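Local coordinates for protein CsuE (Acinetobacter baumannii, PDB 6FJY) that probably serves as the adhesive tip subunit of archaic chaperone-usher Csu pili, captured here with its chaperone CsuC before assembly into the fibre, at residues V202-Y216 with V278-V290. Sequence-based numbering, arbitrary orientation.
Sequences VQSSMGIRCSVNTPY and VTQQNYVFTTKIV
Phe285 lays its ring against the backbone of Ser204 and Ser205 on an antiparallel strand pair of the Ig-like beta sandwich in the Spore Coat Protein U domain. The N-to-C directions of strands 202-210 and 279-289 lie 163° apart, close to antiparallel, and ten backbone hydrogen bonds join them from Val202-Thr287 to Cys210-Thr279. Side chains alternate between a buried face, with Met206, Ile208, Cys210, Tyr283 and Phe285, and a more polar one.

Phe285 can be followed outward from CB, which points to the buried face. With chi1 at 68°, CG sits between its own N and carbonyl carbon, which swings the ring across to the partner strand. CD1 lies beside Ser205 CA, and CE1 reaches 3.4 Å from Ser205 N. The short Ser204 side chain, its CB 3.8 Å from Phe285 CZ, lets one face of the ring settle over Ser204 CA. Met206 crosses at about a right angle, its CG 3.9 Å from Phe285 CE1, and its sulfur makes an oblique Met-aromatic contact. Ile208 then offers CD1 to Tyr283 CE1, an aliphatic tip suited to the sandwich interior, while Cys210 ties the strand to Cys181 by a disulfide.

On the polar face Gly207 lets Asn282 lean across, and Asn282 ND2 donates to Gln280 OE1. A water bridges the strands, 2.5 Å from Ser205 OG and donating to Asn282 OD1 at 3.0 Å.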
loop_
_atom_site.group_PDB
_atom_site.type_symbol
_atom_site.label_atom_id
_atom_site.label_comp_id
_atom_site.label_asym_id
_atom_site.label_seq_id
_atom_site.Cartn_x
_atom_site.Cartn_y
_atom_site.Cartn_z
ATOM N N VAL D 202 -32.008 -17.686 0.510
ATOM C CA VAL D 202 -31.738 -16.351 -0.012
ATOM C C VAL D 202 -30.473 -16.421 -0.859
ATOM O O VAL D 202 -29.413 -16.839 -0.373
ATOM C CB VAL D 202 -31.568 -15.319 1.119
ATOM C CG1 VAL D 202 -31.301 -13.929 0.556
ATOM C CG2 VAL D 202 -32.770 -15.329 2.058
ATOM N N GLN D 203 -30.580 -16.009 -2.120
ATOM C CA GLN D 203 -29.415 -15.831 -2.974
ATOM C C GLN D 203 -28.990 -14.365 -2.873
ATOM O O GLN D 203 -29.769 -13.463 -3.201
ATOM C CB GLN D 203 -29.724 -16.240 -4.413
ATOM C CG GLN D 203 -28.481 -16.380 -5.298
ATOM C CD GLN D 203 -28.795 -16.803 -6.730
ATOM O OE1 GLN D 203 -28.541 -16.059 -7.680
ATOM N NE2 GLN D 203 -29.333 -18.006 -6.887
ATOM N N SER D 204 -27.767 -14.133 -2.386
ATOM C CA SER D 204 -27.183 -12.795 -2.345
ATOM C C SER D 204 -25.830 -12.792 -3.047
ATOM O O SER D 204 -25.532 -13.695 -3.835
ATOM C CB SER D 204 -27.046 -12.304 -0.899
ATOM O OG SER D 204 -26.499 -10.998 -0.841
ATOM N N SER D 205 -25.006 -11.783 -2.775
ATOM C CA SER D 205 -23.716 -11.677 -3.436
ATOM C C SER D 205 -22.792 -10.773 -2.631
ATOM O O SER D 205 -23.234 -9.968 -1.807
ATOM C CB SER D 205 -23.869 -11.155 -4.872
ATOM O OG SER D 205 -24.310 -9.807 -4.914
ATOM N N MET D 206 -21.493 -10.942 -2.874
ATOM C CA MET D 206 -20.449 -10.055 -2.382
ATOM C C MET D 206 -19.726 -9.451 -3.577
ATOM O O MET D 206 -19.652 -10.060 -4.650
ATOM C CB MET D 206 -19.448 -10.804 -1.482
ATOM C CG MET D 206 -20.024 -11.275 -0.167
ATOM S SD MET D 206 -18.907 -12.334 0.726
ATOM C CE MET D 206 -17.433 -11.466 0.370
ATOM N N GLY D 207 -19.208 -8.239 -3.392
ATOM C CA GLY D 207 -18.508 -7.546 -4.453
ATOM C C GLY D 207 -17.130 -7.075 -4.032
ATOM O O GLY D 207 -16.980 -6.449 -2.979
ATOM N N ILE D 208 -16.115 -7.367 -4.848
ATOM C CA ILE D 208 -14.742 -6.951 -4.576
ATOM C C ILE D 208 -14.179 -6.245 -5.804
ATOM O O ILE D 208 -14.088 -6.840 -6.885
ATOM C CB ILE D 208 -13.851 -8.136 -4.172
ATOM C CG1 ILE D 208 -14.420 -8.783 -2.907
ATOM C CG2 ILE D 208 -12.422 -7.668 -3.951
ATOM C CD1 ILE D 208 -13.623 -9.926 -2.372
ATOM N N ARG D 209 -13.796 -4.983 -5.633
ATOM C CA ARG D 209 -13.204 -4.167 -6.687
ATOM C C ARG D 209 -11.714 -4.046 -6.399
ATOM O O ARG D 209 -11.315 -3.465 -5.383
ATOM C CB ARG D 209 -13.867 -2.791 -6.757
ATOM C CG ARG D 209 -15.381 -2.862 -6.965
ATOM C CD ARG D 209 -16.030 -1.489 -6.905
ATOM N NE ARG D 209 -15.284 -0.516 -7.699
ATOM C CZ ARG D 209 -14.751 0.601 -7.213
ATOM N NH1 ARG D 209 -14.890 0.908 -5.928
ATOM N NH2 ARG D 209 -14.089 1.421 -8.019
ATOM N N CYS D 210 -10.898 -4.591 -7.300
ATOM C CA CYS D 210 -9.461 -4.677 -7.123
ATOM C C CYS D 210 -8.769 -4.103 -8.352
ATOM O O CYS D 210 -9.323 -4.080 -9.454
ATOM C CB CYS D 210 -9.003 -6.133 -6.888
ATOM S SG CYS D 210 -9.273 -6.831 -5.258
ATOM N N SER D 211 -7.550 -3.618 -8.146
ATOM C CA SER D 211 -6.687 -3.279 -9.268
ATOM C C SER D 211 -6.313 -4.547 -10.039
ATOM O O SER D 211 -6.528 -5.672 -9.576
ATOM C CB SER D 211 -5.438 -2.558 -8.773
ATOM O OG SER D 211 -4.977 -3.155 -7.577
ATOM N N VAL D 212 -5.757 -4.358 -11.243
ATOM C CA VAL D 212 -5.368 -5.518 -12.049
ATOM C C VAL D 212 -4.313 -6.328 -11.302
ATOM O O VAL D 212 -3.617 -5.831 -10.407
ATOM C CB VAL D 212 -4.864 -5.134 -13.449
ATOM C CG1 VAL D 212 -6.012 -4.618 -14.308
ATOM C CG2 VAL D 212 -3.753 -4.116 -13.354
ATOM N N ASN D 213 -4.202 -7.599 -11.684
ATOM C CA ASN D 213 -3.462 -8.615 -10.928
ATOM C C ASN D 213 -4.097 -8.653 -9.540
ATOM O O ASN D 213 -5.328 -8.801 -9.457
ATOM C CB ASN D 213 -1.979 -8.306 -10.984
ATOM C CG ASN D 213 -1.521 -8.018 -12.392
ATOM O OD1 ASN D 213 -0.850 -7.016 -12.654
ATOM N ND2 ASN D 213 -1.916 -8.881 -13.323
ATOM N N THR D 214 -3.335 -8.500 -8.462
ATOM C CA THR D 214 -3.875 -8.467 -7.105
ATOM C C THR D 214 -4.793 -9.652 -6.846
ATOM O O THR D 214 -6.010 -9.485 -6.692
ATOM C CB THR D 214 -4.646 -7.181 -6.839
ATOM O OG1 THR D 214 -3.996 -6.089 -7.494
ATOM C CG2 THR D 214 -4.687 -6.917 -5.340
ATOM N N PRO D 215 -4.257 -10.858 -6.808
ATOM C CA PRO D 215 -5.089 -12.020 -6.515
ATOM C C PRO D 215 -5.355 -12.101 -5.025
ATOM O O PRO D 215 -4.648 -11.510 -4.211
ATOM C CB PRO D 215 -4.225 -13.193 -6.987
ATOM C CG PRO D 215 -2.823 -12.705 -6.702
ATOM C CD PRO D 215 -2.823 -11.197 -6.866
ATOM N N TYR D 216 -6.380 -12.877 -4.678
ATOM C CA TYR D 216 -6.735 -13.071 -3.281
ATOM C C TYR D 216 -7.631 -14.284 -3.168
ATOM O O TYR D 216 -8.214 -14.748 -4.152
ATOM C CB TYR D 216 -7.451 -11.856 -2.689
ATOM C CG TYR D 216 -8.663 -11.465 -3.490
ATOM C CD1 TYR D 216 -8.544 -10.572 -4.546
ATOM C CD2 TYR D 216 -9.920 -11.997 -3.212
ATOM C CE1 TYR D 216 -9.628 -10.204 -5.297
ATOM C CE2 TYR D 216 -11.023 -11.632 -3.969
ATOM C CZ TYR D 216 -10.863 -10.729 -5.009
ATOM O OH TYR D 216 -11.926 -10.354 -5.781
ATOM N N VAL D 278 -9.137 -1.231 -13.357
ATOM C CA VAL D 278 -9.926 -1.682 -12.219
ATOM C C VAL D 278 -10.780 -2.896 -12.573
ATOM O O VAL D 278 -11.609 -2.837 -13.484
ATOM C CB VAL D 278 -10.841 -0.558 -11.684
ATOM C CG1 VAL D 278 -11.437 0.232 -12.840
ATOM C CG2 VAL D 278 -11.965 -1.147 -10.819
ATOM N N THR D 279 -10.586 -3.989 -11.845
ATOM C CA THR D 279 -11.374 -5.197 -12.038
ATOM C C THR D 279 -12.229 -5.469 -10.806
ATOM O O THR D 279 -11.755 -5.371 -9.669
ATOM C CB THR D 279 -10.488 -6.413 -12.323
ATOM O OG1 THR D 279 -11.270 -7.605 -12.194
ATOM C CG2 THR D 279 -9.330 -6.473 -11.361
ATOM N N GLN D 280 -13.495 -5.810 -11.042
ATOM C CA GLN D 280 -14.454 -6.091 -9.984
ATOM C C GLN D 280 -14.841 -7.563 -10.040
ATOM O O GLN D 280 -15.194 -8.075 -11.107
ATOM C CB GLN D 280 -15.694 -5.199 -10.126
ATOM C CG GLN D 280 -16.806 -5.459 -9.110
ATOM C CD GLN D 280 -18.141 -4.871 -9.549
ATOM O OE1 GLN D 280 -19.195 -5.223 -9.019
ATOM N NE2 GLN D 280 -18.100 -3.978 -10.530
ATOM N N GLN D 281 -14.755 -8.243 -8.897
ATOM C CA GLN D 281 -15.258 -9.602 -8.743
ATOM C C GLN D 281 -16.546 -9.592 -7.934
ATOM O O GLN D 281 -16.665 -8.864 -6.940
ATOM C CB GLN D 281 -14.249 -10.522 -8.042
ATOM C CG GLN D 281 -12.985 -10.816 -8.808
ATOM C CD GLN D 281 -11.970 -9.706 -8.694
ATOM O OE1 GLN D 281 -11.810 -9.093 -7.635
ATOM N NE2 GLN D 281 -11.282 -9.432 -9.790
ATOM N N ASN D 282 -17.497 -10.418 -8.349
ATOM C CA ASN D 282 -18.708 -10.663 -7.587
ATOM C C ASN D 282 -18.828 -12.150 -7.272
ATOM O O ASN D 282 -18.357 -13.002 -8.028
ATOM C CB ASN D 282 -19.933 -10.157 -8.335
ATOM C CG ASN D 282 -20.060 -8.653 -8.259
ATOM O OD1 ASN D 282 -20.602 -8.112 -7.290
ATOM N ND2 ASN D 282 -19.532 -7.961 -9.267
ATOM N N TYR D 283 -19.426 -12.452 -6.119
ATOM C CA TYR D 283 -19.535 -13.823 -5.622
ATOM C C TYR D 283 -20.981 -14.060 -5.204
ATOM O O TYR D 283 -21.406 -13.610 -4.140
ATOM C CB TYR D 283 -18.575 -14.074 -4.459
ATOM C CG TYR D 283 -17.121 -13.813 -4.781
ATOM C CD1 TYR D 283 -16.598 -12.518 -4.740
ATOM C CD2 TYR D 283 -16.262 -14.862 -5.107
ATOM C CE1 TYR D 283 -15.259 -12.277 -5.029
ATOM C CE2 TYR D 283 -14.933 -14.630 -5.404
ATOM C CZ TYR D 283 -14.437 -13.338 -5.363
ATOM O OH TYR D 283 -13.117 -13.107 -5.661
ATOM N N VAL D 284 -21.721 -14.772 -6.036
ATOM C CA VAL D 284 -23.092 -15.148 -5.732
ATOM C C VAL D 284 -23.067 -16.314 -4.759
ATOM O O VAL D 284 -22.218 -17.210 -4.852
ATOM C CB VAL D 284 -23.864 -15.490 -7.023
ATOM C CG1 VAL D 284 -25.268 -16.000 -6.709
ATOM C CG2 VAL D 284 -23.940 -14.264 -7.908
ATOM N N PHE D 285 -23.986 -16.294 -3.798
ATOM C CA PHE D 285 -24.013 -17.317 -2.769
ATOM C C PHE D 285 -25.425 -17.447 -2.225
ATOM O O PHE D 285 -26.248 -16.531 -2.330
ATOM C CB PHE D 285 -23.012 -17.020 -1.641
ATOM C CG PHE D 285 -23.351 -15.813 -0.803
ATOM C CD1 PHE D 285 -22.916 -14.547 -1.175
ATOM C CD2 PHE D 285 -24.067 -15.950 0.380
ATOM C CE1 PHE D 285 -23.209 -13.441 -0.393
ATOM C CE2 PHE D 285 -24.364 -14.848 1.165
ATOM C CZ PHE D 285 -23.940 -13.592 0.777
ATOM N N THR D 286 -25.692 -18.612 -1.643
ATOM C CA THR D 286 -27.016 -18.961 -1.160
ATOM C C THR D 286 -26.925 -19.326 0.306
ATOM O O THR D 286 -26.089 -20.150 0.693
ATOM C CB THR D 286 -27.605 -20.119 -1.961
ATOM O OG1 THR D 286 -27.768 -19.716 -3.325
ATOM C CG2 THR D 286 -28.947 -20.504 -1.397
ATOM N N THR D 287 -27.772 -18.699 1.112
ATOM C CA THR D 287 -27.854 -18.941 2.547
ATOM C C THR D 287 -29.114 -19.765 2.798
ATOM O O THR D 287 -30.230 -19.283 2.574
ATOM C CB THR D 287 -27.885 -17.617 3.312
ATOM O OG1 THR D 287 -26.847 -16.756 2.825
ATOM C CG2 THR D 287 -27.680 -17.845 4.793
ATOM N N LYS D 288 -28.935 -21.009 3.234
ATOM C CA LYS D 288 -30.030 -21.948 3.448
ATOM C C LYS D 288 -30.150 -22.311 4.924
ATOM O O LYS D 288 -29.177 -22.254 5.680
ATOM C CB LYS D 288 -29.830 -23.240 2.639
ATOM C CG LYS D 288 -29.704 -23.079 1.137
ATOM C CD LYS D 288 -29.219 -24.387 0.486
ATOM C CE LYS D 288 -28.972 -24.211 -1.024
ATOM N NZ LYS D 288 -28.405 -25.428 -1.679
ATOM N N ILE D 289 -31.360 -22.712 5.314
ATOM C CA ILE D 289 -31.647 -23.237 6.646
ATOM C C ILE D 289 -31.529 -24.761 6.615
ATOM O O ILE D 289 -31.632 -25.401 5.564
ATOM C CB ILE D 289 -33.050 -22.790 7.126
ATOM C CG1 ILE D 289 -33.196 -21.274 7.025
ATOM C CG2 ILE D 289 -33.316 -23.230 8.559
ATOM C CD1 ILE D 289 -32.546 -20.513 8.162
ATOM N N VAL D 290 -31.293 -25.352 7.790
ATOM C CA VAL D 290 -31.244 -26.801 7.978
ATOM C C VAL D 290 -31.692 -27.109 9.406
ATOM O O VAL D 290 -31.485 -26.307 10.322
ATOM C CB VAL D 290 -29.830 -27.357 7.678
ATOM C CG1 VAL D 290 -28.765 -26.394 8.178
ATOM C CG2 VAL D 290 -29.636 -28.741 8.295
HETATM O O HOH W 1 -22.540 -8.018 -5.052
#